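Local coordinates for protein trans-isoprenyl diphosphate synthase (Caulobacter crescentus, PDB 3OYR) that probably makes octaprenyl diphosphate, the precursor of quinone side chains, by adding isopentenyl units to farnesyl diphosphate with the help of divalent metal ions, at residues B[235-240]-B[259-264]; B[315-320]-B[335-340]. All coordinates share one frame; numbering follows the deposited sequence.

Contact 1: residues B[235-240]-B[259-264]; sequences LDYGGA and LPLLLA
Y237 reaches from the last turn of helix 211-238 to the start of helix 259-267 and meets two consecutive residues there, P260 and L261. CD2 of its ring does the first job, lying 4.1 Å from CB of P260 and coming to it obliquely. Further out, the phenol oxygen OH comes to 3.9 Å from CB of L261, a van der Waals contact. What aims the ring at helix 259-267 is its first torsion, with CG anti to the carbonyl carbon (chi1 -72°). All three residues are buried, and I297 of helix 287-299 packs against both Y237 and P260, while F290 also touches the tyrosine.

This is the all-helical fold of the FPP/GGPP synthase family, and helix 211-238 carries metal-binding aspartates near its C-terminal end. D232 is a calcium ligand, and D236, the residue just before the tyrosine, is a known calcium ligand of this protein, although it holds no ion in this chain. The Y237 side chain itself is about 9 Å from a bound calcium ion, so it packs near the site without touching the metal.

Past the tyrosine the segment opens to solvent: G238 is partly exposed, and the chain runs on to A240, which is exposed and far from helix 259-267. Between them G239 is buried, its N still bonded to O of L235 at 2.8 Å.

Contact 2: residues B[315-320]-B[335-340]; sequences DKAKAA and ELADFA
Helices 302-320 and 328-342 run close to antiparallel here, their short axes 170° apart in direction and 9.0 Å apart at closest approach, with the CA atoms of A317 and A337 facing each other at 6.5 Å. Small residues occupy the middle of the interface. The methyls of A317 and A337 are each turned toward the opposite helix and meet CB to CB at 4.3 Å, and both residues are buried.

K318 works on the outer flank of that alanine pair. Its CG lies 3.7 Å from CB of A337, so the aliphatic part of the lysine extends the apolar patch before the chain turns off to its charge. The turn comes at chi3 (97°), where the chain bends and carries NZ to the carboxylate of D338. The two side chains meet at about a right angle, and both oxygens are engaged: NZ to OD2 is 2.8 Å, a salt bridge reaching the syn side of that oxygen and tilted 20° from the carboxylate plane, while NZ to OD1 at 3.2 Å is a weak bond. D315 sits nearby with its own negative charge, OD1 to OD1 of D338 5.2 Å, so the ammonium group probably eases the repulsion between the two acids. With the ammonium and its methylenes cut back to an alanine at K318, the D338 carboxylate, its salt bridge gone, is likely to feel D315 more strongly, and one side of the A337 methyl would probably be uncovered.

The alanine side of the interface faces inward: Y220 of helix 211-238 touches both A317 and L336, and L336 goes on to L68 and M72 of helix 68-79. Thus the hairpin of the last two long helices packs onto the helical body of the enzyme.

Contact 1 closes before contact 2 opens along the chain, and their centres are 21 Å apart with nearest atoms about 6 Å apart, so they do not touch. Helix 211-238 is common ground: its C-terminal end supplies segment 235-240 of contact 1, while earlier residues such as Y220 pack against contact 2. Helix 302-320 also reaches both, with T306 beside P260 near its start and segment 315-320 at its far end. Contact 1 lies close to the calcium-binding aspartates of helix 211-238, whereas contact 2, away from the annotated sites, joins the two C-terminal helices to each other and to the rest of the helical fold.

Contact 1: residues B[235-240]-B[259-264]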
loop_
_atom_site.group_PDB
_atom_site.type_symbol
_atom_site.label_atom_id
_atom_site.label_comp_id
_atom_site.label_asym_id
_atom_site.label_seq_id
_atom_site.Cartn_x
_atom_site.Cartn_y
_atom_site.Cartn_z
ATOM N N LEU B 235 12.475 21.490 -10.839
ATOM C CA LEU B 235 12.218 20.928 -12.176
ATOM C C LEU B 235 10.751 21.010 -12.609
ATOM O O LEU B 235 10.453 21.073 -13.797
ATOM C CB LEU B 235 12.734 19.478 -12.287
ATOM C CG LEU B 235 14.231 19.329 -12.537
ATOM C CD1 LEU B 235 14.646 17.873 -12.471
ATOM C CD2 LEU B 235 14.635 19.945 -13.886
ATOM N N ASP B 236 9.834 21.031 -11.650
ATOM C CA ASP B 236 8.423 21.134 -11.979
ATOM C C ASP B 236 8.087 22.457 -12.681
ATOM O O ASP B 236 7.196 22.515 -13.525
ATOM C CB ASP B 236 7.554 20.970 -10.742
ATOM C CG ASP B 236 6.194 20.348 -11.069
ATOM O OD1 ASP B 236 6.156 19.171 -11.489
ATOM O OD2 ASP B 236 5.168 21.035 -10.909
ATOM N N TYR B 237 8.807 23.511 -12.324
ATOM C CA TYR B 237 8.642 24.794 -12.988
ATOM C C TYR B 237 9.600 24.945 -14.165
ATOM O O TYR B 237 9.179 25.323 -15.251
ATOM C CB TYR B 237 8.780 25.944 -11.978
ATOM C CG TYR B 237 7.589 26.034 -11.050
ATOM C CD1 TYR B 237 6.434 26.713 -11.442
ATOM C CD2 TYR B 237 7.592 25.406 -9.800
ATOM C CE1 TYR B 237 5.327 26.789 -10.618
ATOM C CE2 TYR B 237 6.487 25.487 -8.959
ATOM C CZ TYR B 237 5.355 26.188 -9.387
ATOM O OH TYR B 237 4.243 26.291 -8.599
ATOM N N GLY B 238 10.867 24.600 -13.955
ATOM C CA GLY B 238 11.922 24.856 -14.931
ATOM C C GLY B 238 12.256 23.782 -15.953
ATOM O O GLY B 238 13.032 24.034 -16.877
ATOM N N GLY B 239 11.693 22.585 -15.804
ATOM C CA GLY B 239 12.011 21.476 -16.717
ATOM C C GLY B 239 11.098 21.372 -17.927
ATOM O O GLY B 239 10.046 22.005 -17.980
ATOM N N ALA B 240 11.500 20.565 -18.903
ATOM C CA ALA B 240 10.646 20.288 -20.063
ATOM C C ALA B 240 9.998 18.928 -19.918
ATOM O O ALA B 240 10.657 17.952 -19.538
ATOM C CB ALA B 240 11.437 20.347 -21.352
ATOM N N LEU B 259 8.289 24.945 -2.239
ATOM C CA LEU B 259 9.271 25.974 -1.975
ATOM C C LEU B 259 9.542 26.985 -3.122
ATOM O O LEU B 259 9.555 28.177 -2.843
ATOM C CB LEU B 259 10.567 25.366 -1.428
ATOM C CG LEU B 259 11.557 26.360 -0.831
ATOM C CD1 LEU B 259 11.004 26.928 0.473
ATOM C CD2 LEU B 259 12.914 25.723 -0.643
ATOM N N PRO B 260 9.737 26.534 -4.395
ATOM C CA PRO B 260 9.981 27.569 -5.423
ATOM C C PRO B 260 8.884 28.634 -5.473
ATOM O O PRO B 260 9.192 29.829 -5.572
ATOM C CB PRO B 260 9.997 26.783 -6.733
ATOM C CG PRO B 260 10.358 25.408 -6.352
ATOM C CD PRO B 260 9.853 25.175 -4.963
ATOM N N LEU B 261 7.631 28.193 -5.360
ATOM C CA LEU B 261 6.465 29.076 -5.313
ATOM C C LEU B 261 6.448 29.974 -4.076
ATOM O O LEU B 261 6.187 31.179 -4.175
ATOM C CB LEU B 261 5.174 28.251 -5.368
ATOM C CG LEU B 261 3.872 29.047 -5.253
ATOM C CD1 LEU B 261 3.740 29.932 -6.466
ATOM C CD2 LEU B 261 2.647 28.150 -5.090
ATOM N N LEU B 262 6.719 29.375 -2.921
ATOM C CA LEU B 262 6.760 30.092 -1.652
ATOM C C LEU B 262 7.828 31.192 -1.641
ATOM O O LEU B 262 7.575 32.317 -1.178
ATOM C CB LEU B 262 7.012 29.121 -0.496
ATOM C CG LEU B 262 5.953 28.085 -0.105
ATOM C CD1 LEU B 262 6.459 27.257 1.091
ATOM C CD2 LEU B 262 4.628 28.747 0.233
ATOM N N LEU B 263 9.010 30.859 -2.158
ATOM C CA LEU B 263 10.121 31.789 -2.214
ATOM C C LEU B 263 9.833 32.921 -3.190
ATOM O O LEU B 263 10.114 34.072 -2.871
ATOM C CB LEU B 263 11.425 31.083 -2.584
ATOM C CG LEU B 263 12.071 30.145 -1.553
ATOM C CD1 LEU B 263 13.294 29.443 -2.160
ATOM C CD2 LEU B 263 12.454 30.883 -0.264
ATOM N N ALA B 264 9.258 32.586 -4.350
ATOM C CA ALA B 264 8.856 33.571 -5.359
ATOM C C ALA B 264 7.810 34.545 -4.857
ATOM O O ALA B 264 7.917 35.741 -5.117
ATOM C CB ALA B 264 8.347 32.889 -6.596
#

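Contact 2: residues B[315-320]-B[335-340]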
loop_
_atom_site.group_PDB
_atom_site.type_symbol
_atom_site.label_atom_id
_atom_site.label_comp_id
_atom_site.label_asym_id
_atom_site.label_seq_id
_atom_site.Cartn_x
_atom_site.Cartn_y
_atom_site.Cartn_z
ATOM N N ASP B 315 25.754 18.432 -0.110
ATOM C CA ASP B 315 27.012 18.511 0.668
ATOM C C ASP B 315 26.931 17.693 1.937
ATOM O O ASP B 315 27.894 17.015 2.322
ATOM C CB ASP B 315 27.369 19.983 1.016
ATOM C CG ASP B 315 27.710 20.812 -0.221
ATOM O OD1 ASP B 315 27.948 20.224 -1.300
ATOM O OD2 ASP B 315 27.720 22.053 -0.122
ATOM N N LYS B 316 25.776 17.773 2.603
ATOM C CA LYS B 316 25.522 16.998 3.821
ATOM C C LYS B 316 25.559 15.498 3.486
ATOM O O LYS B 316 26.162 14.706 4.213
ATOM C CB LYS B 316 24.173 17.384 4.448
ATOM C CG LYS B 316 24.142 18.752 5.155
ATOM C CD LYS B 316 22.717 19.161 5.492
ATOM C CE LYS B 316 22.666 20.483 6.262
ATOM N NZ LYS B 316 22.459 20.294 7.729
ATOM N N ALA B 317 24.941 15.117 2.358
ATOM C CA ALA B 317 24.985 13.699 1.918
ATOM C C ALA B 317 26.421 13.210 1.686
ATOM O O ALA B 317 26.795 12.139 2.169
ATOM C CB ALA B 317 24.115 13.453 0.676
ATOM N N LYS B 318 27.226 14.018 0.993
ATOM C CA LYS B 318 28.618 13.666 0.745
ATOM C C LYS B 318 29.424 13.585 2.052
ATOM O O LYS B 318 30.195 12.666 2.232
ATOM C CB LYS B 318 29.269 14.634 -0.231
ATOM C CG LYS B 318 28.602 14.703 -1.584
ATOM C CD LYS B 318 29.050 15.926 -2.353
ATOM C CE LYS B 318 30.170 15.596 -3.310
ATOM N NZ LYS B 318 30.443 16.731 -4.242
ATOM N N ALA B 319 29.196 14.523 2.969
ATOM C CA ALA B 319 29.897 14.534 4.249
ATOM C C ALA B 319 29.465 13.380 5.144
ATOM O O ALA B 319 30.263 12.885 5.944
ATOM C CB ALA B 319 29.728 15.924 4.976
ATOM N N ALA B 320 28.214 12.939 5.006
ATOM C CA ALA B 320 27.742 11.734 5.727
ATOM C C ALA B 320 28.570 10.453 5.494
ATOM O O ALA B 320 28.569 9.553 6.332
ATOM C CB ALA B 320 26.283 11.475 5.432
ATOM N N GLU B 335 29.098 11.289 -6.453
ATOM C CA GLU B 335 28.703 11.803 -7.753
ATOM C C GLU B 335 27.178 11.809 -7.895
ATOM O O GLU B 335 26.607 12.690 -8.558
ATOM C CB GLU B 335 29.395 11.017 -8.893
ATOM C CG GLU B 335 30.903 11.295 -8.989
ATOM C CD GLU B 335 31.631 10.383 -9.971
ATOM O OE1 GLU B 335 31.097 9.317 -10.333
ATOM O OE2 GLU B 335 32.751 10.730 -10.375
ATOM N N LEU B 336 26.519 10.842 -7.262
ATOM C CA LEU B 336 25.047 10.795 -7.257
ATOM C C LEU B 336 24.438 11.979 -6.499
ATOM O O LEU B 336 23.413 12.541 -6.919
ATOM C CB LEU B 336 24.535 9.462 -6.687
ATOM C CG LEU B 336 23.022 9.290 -6.472
ATOM C CD1 LEU B 336 22.282 9.211 -7.823
ATOM C CD2 LEU B 336 22.716 8.071 -5.631
ATOM N N ALA B 337 25.075 12.358 -5.391
ATOM C CA ALA B 337 24.654 13.521 -4.603
ATOM C C ALA B 337 24.631 14.813 -5.430
ATOM O O ALA B 337 23.667 15.572 -5.366
ATOM C CB ALA B 337 25.543 13.668 -3.353
ATOM N N ASP B 338 25.677 15.034 -6.228
ATOM C CA ASP B 338 25.738 16.171 -7.149
ATOM C C ASP B 338 24.731 16.041 -8.264
ATOM O O ASP B 338 24.117 17.037 -8.699
ATOM C CB ASP B 338 27.167 16.317 -7.712
ATOM C CG ASP B 338 28.156 16.809 -6.657
ATOM O OD1 ASP B 338 27.713 17.446 -5.670
ATOM O OD2 ASP B 338 29.363 16.547 -6.795
ATOM N N PHE B 339 24.551 14.801 -8.729
ATOM C CA PHE B 339 23.588 14.516 -9.775
ATOM C C PHE B 339 22.157 14.814 -9.334
ATOM O O PHE B 339 21.364 15.346 -10.114
ATOM C CB PHE B 339 23.703 13.070 -10.274
ATOM C CG PHE B 339 22.739 12.745 -11.375
ATOM C CD1 PHE B 339 22.978 13.181 -12.674
ATOM C CD2 PHE B 339 21.578 12.028 -11.114
ATOM C CE1 PHE B 339 22.089 12.882 -13.702
ATOM C CE2 PHE B 339 20.674 11.733 -12.138
ATOM C CZ PHE B 339 20.937 12.151 -13.430
ATOM N N ALA B 340 21.829 14.468 -8.087
ATOM C CA ALA B 340 20.514 14.799 -7.524
ATOM C C ALA B 340 20.136 16.273 -7.724
ATOM O O ALA B 340 18.996 16.575 -8.055
ATOM C CB ALA B 340 20.437 14.405 -6.056
#